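Local coordinates for protein amino acid amide racemase (PDB 6GIO) that belongs to the class-III aminotransferase family of fold-type I enzymes and binds pyridoxal-5'-phosphate, as a two-chain assembly, at residues R121-A126 and H287-V292; R131-I136 and G163-Y169; L186-F190 and R227-I233. Numbering follows the deposited sequence.

Contact 1: residues R121-A126 and H287-V292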
loop_
_atom_site.group_PDB
_atom_site.type_symbol
_atom_site.label_atom_id
_atom_site.label_comp_id
_atom_site.label_asym_id
_atom_site.label_seq_id
_atom_site.Cartn_x
_atom_site.Cartn_y
_atom_site.Cartn_z
ATOM N N ARG C 121 0.085 -1.358 14.988
ATOM C CA ARG C 121 -1.300 -1.738 15.353
ATOM C C ARG C 121 -1.317 -3.093 16.078
ATOM O O ARG C 121 -1.928 -3.192 17.109
ATOM C CB ARG C 121 -2.158 -1.839 14.092
ATOM C CG ARG C 121 -2.417 -0.516 13.391
ATOM C CD ARG C 121 -3.594 -0.606 12.445
ATOM N NE ARG C 121 -4.773 -1.170 13.051
ATOM C CZ ARG C 121 -5.569 -2.055 12.488
ATOM N NH1 ARG C 121 -5.616 -2.179 11.174
ATOM N NH2 ARG C 121 -6.297 -2.836 13.255
ATOM N N VAL C 122 -0.574 -4.071 15.588
ATOM C CA VAL C 122 -0.691 -5.423 16.133
ATOM C C VAL C 122 0.172 -5.605 17.362
ATOM O O VAL C 122 -0.147 -6.399 18.266
ATOM C CB VAL C 122 -0.392 -6.498 15.051
ATOM C CG1 VAL C 122 1.077 -6.542 14.692
ATOM C CG2 VAL C 122 -0.906 -7.865 15.490
ATOM N N LEU C 123 1.286 -4.890 17.403
ATOM C CA LEU C 123 2.142 -4.957 18.617
ATOM C C LEU C 123 1.425 -4.392 19.860
ATOM O O LEU C 123 1.412 -5.021 20.940
ATOM C CB LEU C 123 3.455 -4.256 18.390
ATOM C CG LEU C 123 4.478 -4.916 17.477
ATOM C CD1 LEU C 123 5.456 -3.847 16.990
ATOM C CD2 LEU C 123 5.216 -6.018 18.205
ATOM N N THR C 124 0.800 -3.235 19.704
ATOM C CA THR C 124 0.104 -2.611 20.845
ATOM C C THR C 124 -1.073 -3.494 21.266
ATOM O O THR C 124 -1.234 -3.785 22.458
ATOM C CB THR C 124 -0.342 -1.205 20.521
ATOM O OG1 THR C 124 -1.013 -1.219 19.273
ATOM C CG2 THR C 124 0.855 -0.299 20.401
ATOM N N ALA C 125 -1.824 -3.996 20.283
ATOM C CA ALA C 125 -3.012 -4.796 20.559
ATOM C C ALA C 125 -2.617 -6.101 21.223
ATOM O O ALA C 125 -3.216 -6.460 22.207
ATOM C CB ALA C 125 -3.824 -5.059 19.288
ATOM N N ALA C 126 -1.565 -6.776 20.736
ATOM C CA ALA C 126 -1.226 -8.120 21.252
ATOM C C ALA C 126 -0.536 -8.077 22.606
ATOM O O ALA C 126 -0.736 -8.969 23.467
ATOM C CB ALA C 126 -0.358 -8.856 20.240
ATOM N N HIS C 287 -2.965 -12.597 16.403
ATOM C CA HIS C 287 -3.721 -11.924 17.500
ATOM C C HIS C 287 -5.242 -11.992 17.282
ATOM O O HIS C 287 -5.969 -12.319 18.195
ATOM C CB HIS C 287 -3.272 -10.462 17.647
ATOM C CG HIS C 287 -4.202 -9.614 18.451
ATOM N ND1 HIS C 287 -4.294 -9.711 19.823
ATOM C CD2 HIS C 287 -5.066 -8.634 18.081
ATOM C CE1 HIS C 287 -5.191 -8.845 20.264
ATOM N NE2 HIS C 287 -5.687 -8.190 19.227
ATOM N N ALA C 288 -5.702 -11.695 16.072
ATOM C CA ALA C 288 -7.111 -11.832 15.742
ATOM C C ALA C 288 -7.300 -11.950 14.244
ATOM O O ALA C 288 -6.532 -11.380 13.485
ATOM C CB ALA C 288 -7.876 -10.630 16.258
ATOM N N PRO C 289 -8.367 -12.635 13.803
ATOM C CA PRO C 289 -8.592 -12.648 12.382
ATOM C C PRO C 289 -8.963 -11.280 11.846
ATOM O O PRO C 289 -9.469 -10.430 12.556
ATOM C CB PRO C 289 -9.744 -13.659 12.222
ATOM C CG PRO C 289 -10.499 -13.560 13.509
ATOM C CD PRO C 289 -9.425 -13.350 14.540
ATOM N N ALA C 290 -8.675 -11.062 10.592
ATOM C CA ALA C 290 -9.168 -9.884 9.885
ATOM C C ALA C 290 -8.817 -8.555 10.556
ATOM O O ALA C 290 -9.602 -7.643 10.556
ATOM C CB ALA C 290 -10.662 -9.991 9.707
ATOM N N PHE C 291 -7.629 -8.463 11.115
ATOM C CA PHE C 291 -7.239 -7.323 11.893
ATOM C C PHE C 291 -6.499 -6.282 11.078
ATOM O O PHE C 291 -6.604 -5.106 11.366
ATOM C CB PHE C 291 -6.335 -7.807 13.002
ATOM C CG PHE C 291 -6.113 -6.807 14.087
ATOM C CD1 PHE C 291 -7.188 -6.297 14.812
ATOM C CD2 PHE C 291 -4.826 -6.425 14.435
ATOM C CE1 PHE C 291 -6.985 -5.395 15.834
ATOM C CE2 PHE C 291 -4.603 -5.516 15.442
ATOM C CZ PHE C 291 -5.685 -4.998 16.148
ATOM N N VAL C 292 -5.697 -6.722 10.115
ATOM C CA VAL C 292 -5.007 -5.800 9.219
ATOM C C VAL C 292 -5.147 -6.299 7.783
ATOM O O VAL C 292 -4.335 -7.078 7.319
ATOM C CB VAL C 292 -3.522 -5.621 9.596
ATOM C CG1 VAL C 292 -2.947 -4.431 8.849
ATOM C CG2 VAL C 292 -3.353 -5.381 11.096
#

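Contact 2: residues R131-I136 and G163-Y169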
loop_
_atom_site.group_PDB
_atom_site.type_symbol
_atom_site.label_atom_id
_atom_site.label_comp_id
_atom_site.label_asym_id
_atom_site.label_seq_id
_atom_site.Cartn_x
_atom_site.Cartn_y
_atom_site.Cartn_z
ATOM N N ARG C 131 2.868 2.103 24.780
ATOM C CA ARG C 131 4.034 2.936 24.538
ATOM C C ARG C 131 5.019 2.306 23.531
ATOM O O ARG C 131 5.164 1.066 23.458
ATOM C CB ARG C 131 4.752 3.220 25.845
ATOM C CG ARG C 131 3.928 4.024 26.838
ATOM C CD ARG C 131 4.770 4.270 28.073
ATOM N NE ARG C 131 3.991 4.625 29.269
ATOM C CZ ARG C 131 3.716 5.866 29.649
ATOM N NH1 ARG C 131 4.110 6.924 28.932
ATOM N NH2 ARG C 131 3.017 6.043 30.764
ATOM N N ILE C 132 5.679 3.188 22.767
ATOM C CA ILE C 132 6.602 2.786 21.709
ATOM C C ILE C 132 7.932 3.546 21.816
ATOM O O ILE C 132 7.921 4.742 22.018
ATOM C CB ILE C 132 5.980 3.022 20.293
ATOM C CG1 ILE C 132 4.780 2.090 20.065
ATOM C CG2 ILE C 132 7.023 2.803 19.196
ATOM C CD1 ILE C 132 5.074 0.608 20.086
ATOM N N ILE C 133 9.061 2.858 21.641
ATOM C CA ILE C 133 10.373 3.527 21.606
ATOM C C ILE C 133 10.791 3.646 20.143
ATOM O O ILE C 133 10.776 2.688 19.415
ATOM C CB ILE C 133 11.432 2.822 22.467
ATOM C CG1 ILE C 133 10.962 2.775 23.934
ATOM C CG2 ILE C 133 12.789 3.545 22.396
ATOM C CD1 ILE C 133 11.589 1.663 24.741
ATOM N N SER C 134 11.142 4.845 19.747
ATOM C CA SER C 134 11.647 5.107 18.418
ATOM C C SER C 134 12.873 6.084 18.446
ATOM O O SER C 134 13.265 6.569 19.507
ATOM C CB SER C 134 10.504 5.697 17.631
ATOM O OG SER C 134 10.888 5.949 16.319
ATOM N N PHE C 135 13.476 6.361 17.290
ATOM C CA PHE C 135 14.634 7.250 17.224
ATOM C C PHE C 135 14.358 8.549 16.511
ATOM O O PHE C 135 13.654 8.558 15.530
ATOM C CB PHE C 135 15.846 6.552 16.581
ATOM C CG PHE C 135 16.508 5.625 17.539
ATOM C CD1 PHE C 135 17.404 6.121 18.477
ATOM C CD2 PHE C 135 16.114 4.316 17.625
ATOM C CE1 PHE C 135 17.948 5.285 19.441
ATOM C CE2 PHE C 135 16.646 3.474 18.604
ATOM C CZ PHE C 135 17.586 3.959 19.493
ATOM N N ILE C 136 14.925 9.628 17.031
ATOM C CA ILE C 136 14.914 10.903 16.332
ATOM C C ILE C 136 15.571 10.658 14.975
ATOM O O ILE C 136 16.699 10.104 14.864
ATOM C CB ILE C 136 15.646 12.019 17.116
ATOM C CG1 ILE C 136 14.909 12.343 18.407
ATOM C CG2 ILE C 136 15.744 13.309 16.290
ATOM C CD1 ILE C 136 15.731 13.096 19.412
ATOM N N GLY C 163 2.354 8.420 23.414
ATOM C CA GLY C 163 3.069 7.316 24.039
ATOM C C GLY C 163 4.411 6.968 23.378
ATOM O O GLY C 163 5.050 6.005 23.783
ATOM N N VAL C 164 4.842 7.765 22.400
ATOM C CA VAL C 164 6.135 7.551 21.716
ATOM C C VAL C 164 7.268 8.279 22.447
ATOM O O VAL C 164 7.218 9.499 22.712
ATOM C CB VAL C 164 6.083 7.969 20.215
ATOM C CG1 VAL C 164 7.467 7.899 19.567
ATOM C CG2 VAL C 164 5.135 7.052 19.464
ATOM N N LEU C 165 8.287 7.501 22.798
ATOM C CA LEU C 165 9.525 8.007 23.364
ATOM C C LEU C 165 10.517 8.063 22.234
ATOM O O LEU C 165 10.879 7.000 21.711
ATOM C CB LEU C 165 10.040 7.051 24.465
ATOM C CG LEU C 165 11.382 7.449 25.124
ATOM C CD1 LEU C 165 11.329 8.904 25.548
ATOM C CD2 LEU C 165 11.747 6.570 26.321
ATOM N N LEU C 166 10.918 9.286 21.841
ATOM C CA LEU C 166 11.972 9.530 20.836
ATOM C C LEU C 166 13.375 9.806 21.423
ATOM O O LEU C 166 13.570 10.758 22.173
ATOM C CB LEU C 166 11.600 10.705 19.949
ATOM C CG LEU C 166 10.470 10.478 18.958
ATOM C CD1 LEU C 166 10.154 11.814 18.277
ATOM C CD2 LEU C 166 10.774 9.426 17.903
ATOM N N LEU C 167 14.360 8.983 21.057
ATOM C CA LEU C 167 15.717 9.107 21.564
ATOM C C LEU C 167 16.639 9.519 20.462
ATOM O O LEU C 167 16.383 9.154 19.320
ATOM C CB LEU C 167 16.202 7.747 22.047
ATOM C CG LEU C 167 15.446 7.059 23.186
ATOM C CD1 LEU C 167 15.948 5.642 23.346
ATOM C CD2 LEU C 167 15.598 7.844 24.472
ATOM N N PRO C 168 17.763 10.209 20.790
ATOM C CA PRO C 168 18.773 10.444 19.780
ATOM C C PRO C 168 19.399 9.147 19.283
ATOM O O PRO C 168 19.584 8.167 20.052
ATOM C CB PRO C 168 19.814 11.316 20.510
ATOM C CG PRO C 168 19.115 11.876 21.702
ATOM C CD PRO C 168 18.144 10.818 22.081
ATOM N N TYR C 169 19.694 9.118 17.990
ATOM C CA TYR C 169 20.468 8.012 17.433
ATOM C C TYR C 169 21.967 8.398 17.475
ATOM O O TYR C 169 22.380 9.395 16.898
ATOM C CB TYR C 169 19.967 7.680 16.012
ATOM C CG TYR C 169 20.344 6.339 15.422
ATOM C CD1 TYR C 169 21.564 6.148 14.814
ATOM C CD2 TYR C 169 19.409 5.267 15.386
ATOM C CE1 TYR C 169 21.881 4.936 14.189
ATOM C CE2 TYR C 169 19.709 4.072 14.770
ATOM C CZ TYR C 169 20.957 3.900 14.182
ATOM O OH TYR C 169 21.277 2.712 13.549
HETATM O O HOH W 1 5.510 7.039 26.457
#

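Contact 3: residues L186-F190 and R227-I233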
loop_
_atom_site.group_PDB
_atom_site.type_symbol
_atom_site.label_atom_id
_atom_site.label_comp_id
_atom_site.label_asym_id
_atom_site.label_seq_id
_atom_site.Cartn_x
_atom_site.Cartn_y
_atom_site.Cartn_z
ATOM N N LEU C 186 17.661 6.458 28.287
ATOM C CA LEU C 186 16.581 5.474 28.247
ATOM C C LEU C 186 16.377 4.873 29.613
ATOM O O LEU C 186 15.217 4.732 30.062
ATOM C CB LEU C 186 16.841 4.361 27.253
ATOM C CG LEU C 186 15.814 3.242 27.134
ATOM C CD1 LEU C 186 14.496 3.780 26.580
ATOM C CD2 LEU C 186 16.351 2.100 26.285
ATOM N N ASP C 187 17.479 4.522 30.269
ATOM C CA ASP C 187 17.391 3.979 31.645
ATOM C C ASP C 187 16.658 4.963 32.547
ATOM O O ASP C 187 15.898 4.543 33.426
ATOM C CB ASP C 187 18.760 3.750 32.268
ATOM C CG ASP C 187 19.524 2.633 31.628
ATOM O OD1 ASP C 187 18.914 1.696 31.022
ATOM O OD2 ASP C 187 20.773 2.692 31.754
ATOM N N TYR C 188 16.906 6.262 32.341
ATOM C CA TYR C 188 16.279 7.309 33.152
ATOM C C TYR C 188 14.792 7.401 32.894
ATOM O O TYR C 188 14.008 7.484 33.831
ATOM C CB TYR C 188 16.912 8.695 32.906
ATOM C CG TYR C 188 16.500 9.726 33.935
ATOM C CD1 TYR C 188 16.939 9.642 35.276
ATOM C CD2 TYR C 188 15.697 10.799 33.573
ATOM C CE1 TYR C 188 16.565 10.604 36.213
ATOM C CE2 TYR C 188 15.316 11.750 34.486
ATOM C CZ TYR C 188 15.751 11.667 35.794
ATOM O OH TYR C 188 15.322 12.654 36.663
ATOM N N HIS C 189 14.403 7.445 31.622
ATOM C CA HIS C 189 12.988 7.365 31.271
ATOM C C HIS C 189 12.318 6.101 31.882
ATOM O O HIS C 189 11.268 6.198 32.508
ATOM C CB HIS C 189 12.817 7.450 29.779
ATOM C CG HIS C 189 12.799 8.852 29.275
ATOM N ND1 HIS C 189 13.942 9.545 28.914
ATOM C CD2 HIS C 189 11.777 9.711 29.085
ATOM C CE1 HIS C 189 13.613 10.750 28.478
ATOM N NE2 HIS C 189 12.303 10.876 28.578
ATOM N N PHE C 190 12.945 4.942 31.767
ATOM C CA PHE C 190 12.397 3.713 32.349
ATOM C C PHE C 190 12.190 3.820 33.831
ATOM O O PHE C 190 11.232 3.261 34.318
ATOM C CB PHE C 190 13.263 2.472 32.073
ATOM C CG PHE C 190 13.145 1.910 30.672
ATOM C CD1 PHE C 190 12.162 2.345 29.767
ATOM C CD2 PHE C 190 14.010 0.894 30.272
ATOM C CE1 PHE C 190 12.086 1.799 28.501
ATOM C CE2 PHE C 190 13.898 0.310 29.027
ATOM C CZ PHE C 190 12.962 0.795 28.132
ATOM N N ARG C 227 18.506 -4.028 27.013
ATOM C CA ARG C 227 17.803 -3.112 27.943
ATOM C C ARG C 227 16.270 -3.204 27.850
ATOM O O ARG C 227 15.578 -3.114 28.856
ATOM C CB ARG C 227 18.160 -1.632 27.675
ATOM C CG ARG C 227 19.566 -1.158 28.016
ATOM C CD ARG C 227 19.857 -1.113 29.503
ATOM N NE ARG C 227 20.738 0.005 29.876
ATOM C CZ ARG C 227 22.054 0.023 29.707
ATOM N NH1 ARG C 227 22.734 1.076 30.115
ATOM N NH2 ARG C 227 22.692 -0.986 29.121
ATOM N N CYS C 228 15.761 -3.365 26.627
ATOM C CA CYS C 228 14.330 -3.422 26.354
ATOM C C CYS C 228 13.765 -4.834 26.623
ATOM O O CYS C 228 12.725 -4.983 27.265
ATOM C CB CYS C 228 14.111 -2.993 24.937
ATOM S SG CYS C 228 14.402 -1.212 24.694
ATOM N N ARG C 229 14.472 -5.850 26.165
ATOM C CA ARG C 229 14.059 -7.228 26.206
ATOM C C ARG C 229 13.975 -7.718 27.645
ATOM O O ARG C 229 13.129 -8.507 27.979
ATOM C CB ARG C 229 15.055 -8.093 25.403
ATOM C CG ARG C 229 14.773 -9.606 25.507
ATOM C CD ARG C 229 15.337 -10.374 24.329
ATOM N NE ARG C 229 14.663 -9.988 23.084
ATOM C CZ ARG C 229 15.158 -10.175 21.869
ATOM N NH1 ARG C 229 16.365 -10.702 21.704
ATOM N NH2 ARG C 229 14.474 -9.778 20.806
ATOM N N LYS C 230 14.842 -7.204 28.488
ATOM C CA LYS C 230 14.794 -7.425 29.931
ATOM C C LYS C 230 13.421 -7.131 30.587
ATOM O O LYS C 230 13.134 -7.648 31.682
ATOM C CB LYS C 230 15.903 -6.562 30.564
ATOM C CG LYS C 230 15.747 -6.178 32.023
ATOM C CD LYS C 230 16.891 -5.288 32.513
ATOM C CE LYS C 230 18.243 -5.819 32.046
ATOM N NZ LYS C 230 19.372 -5.343 32.885
ATOM N N HIS C 231 12.588 -6.311 29.936
ATOM C CA HIS C 231 11.256 -5.943 30.444
ATOM C C HIS C 231 10.133 -6.411 29.552
ATOM O O HIS C 231 9.016 -5.894 29.656
ATOM C CB HIS C 231 11.153 -4.415 30.615
ATOM C CG HIS C 231 12.212 -3.836 31.499
ATOM N ND1 HIS C 231 12.168 -3.944 32.874
ATOM C CD2 HIS C 231 13.343 -3.149 31.210
ATOM C CE1 HIS C 231 13.234 -3.360 33.395
ATOM N NE2 HIS C 231 13.961 -2.870 32.407
ATOM N N GLY C 232 10.418 -7.395 28.692
ATOM C CA GLY C 232 9.437 -7.950 27.803
ATOM C C GLY C 232 9.101 -7.047 26.620
ATOM O O GLY C 232 8.149 -7.325 25.910
ATOM N N ILE C 233 9.848 -5.963 26.408
ATOM C CA ILE C 233 9.592 -5.076 25.261
ATOM C C ILE C 233 10.029 -5.849 23.996
ATOM O O ILE C 233 11.158 -6.354 23.896
ATOM C CB ILE C 233 10.353 -3.733 25.367
ATOM C CG1 ILE C 233 9.898 -2.949 26.598
ATOM C CG2 ILE C 233 10.124 -2.876 24.142
ATOM C CD1 ILE C 233 10.788 -1.830 27.089
#

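Contact 1: residues R121-A126 and H287-V292
Arg121, Phe291 and His287 carry most of the buried surface where the last turns of helix 112-127 meet the loop 287-292; 355 Å² is buried in all, counting both sides. The guanidinium of Arg121 engages Phe291 twice. It lies over one face of the phenyl ring, with CZ of Arg121 4.7 Å from the ring centroid of Phe291 and only 10° off the ring normal, the geometry of a cation-pi interaction. It also donates to the backbone of the same residue: Arg121 NH2 to Phe291 O is 3.0 Å, and a second, weak hydrogen bond from Arg121 NH1 to Phe291 O is 3.1 Å. Both bonds share one acceptor, which lies near the guanidinium plane.

The Phe291 ring meets the helix as well, its CE2 4.0 Å from Val122 CA at the ring edge and its CZ 3.7 Å from Ala125 CB. His287 packs one turn further along, where the backbones come closest, at 5.9 Å between Ala126 CA and His287 CA. The His287 ring lays a face against the backbone of Ala125 and Ala126, with His287 NE2 3.6 Å from Ala125 CB.

The second subunit adjoins the same loop: its His157 meets the Phe291 ring, and its backbone hydrogen-bonds with Val292. Phe291 is therefore packed between helix 112-127 of its own chain and the second subunit. Chemically, the single arginine satisfies a loop carbonyl and places its charge over an aromatic face, so the loop is held to the helix by polar and apolar forces together, right at the subunit interface.

Contact 2: residues R131-I136 and G163-Y169
Strands 131-135 and 164-167 belong to one beta-alpha-beta unit; 164-167 is an edge strand of its mixed sheet, and 131-135 lies between it and 199-204; the pair runs parallel, directions 27° apart. Gly163 opens the pairing, its O accepting from Ile132 N at 3.1 Å. A water accepts from Arg131 NH1 and donates weakly to that carbonyl, while Arg131 NH2 bonds to Gln198. Val164 packs on Ile132, CG2 to CB 4.2 Å. Leu165 is bonded through both N and O: Leu165 N to Ile132 O is 2.9 Å, as is Ser134 N to Leu165 O. Leu166 sets CD2 3.7 Å from Ser134 CB, on the face shared with Val164. Leu167 continues the ladder, its N 3.1 Å from Ser134 O and its O 2.8 Å from Ile136 N, and touches Ile133 on the other face. Pro168 lies near Ile136. Tyr169, whose OH bonds to Glu205 O, makes a T-shaped pair with Phe135: planes at 80°, centroids 5.2 Å apart, Tyr169 CD2 3.6 Å from Phe135 CG.

Contact 3: residues L186-F190 and R227-I233
The electrostatic part of this contact is a salt bridge between Asp187, on helix 179-191, and Arg227, on helix 220-229. Arg227 NE donates to Asp187 OD1 at 2.7 Å, with an N-H...O angle of 153°, and Arg227 NH1 donates to Asp187 OD2 at 3.0 Å and 154°. The two carboxylate oxygens thus face two nitrogens of one guanidinium edge, and a weak third bond joins Arg227 NE to Asp187 OD2 at 3.3 Å. Both helices pack on the same face of the mixed sheet that contains strands 131-135 and 199-204 in this fold-type I architecture, where Leu186, Phe190 and Cys228 all touch Ile133 of strand 131-135.

Apolar packing centres on Phe190. Phe190 CZ lies 3.6 Å from Ile233 CD1 and 4.2 Å from Cys228 SG, the sulfur sitting at the ring edge; Leu186 CD2 is likewise 4.2 Å from Cys228 SG. The rings of Phe190 and His231 meet obliquely, with centroids 5.6 Å apart.

Within 227-233, backbone hydrogen bonds form a Schellman motif that ends helix 220-229, with Ile233 N 3.2 Å from Cys228 O and Gly232 N 3.0 Å from Arg229 O, Gly232 adopting positive phi at 75°.

Overall arrangement
Along the chain, the segments of contacts 2 and 3 both fall between those of contact 1, with contact 2 closing before contact 3 opens. Contacts 2 and 3 are neighbours, centres 12 Å apart: Leu165 CD1 to His189 CD2 is 3.7 Å and Ile133 CD1 to Phe190 CZ is 3.8 Å, so the helix pair of contact 3 lies on the strand pair of contact 2. Contact 1 stands apart, its centre 21 Å from that of contact 2 and 23 Å from that of contact 3, although helix 112-127 leads directly into strand 131-135. Leu123 of that helix packs on strands 199-204 and 234-238 of the same sheet. One layered domain thus extends from a sheet edge to the subunit interface.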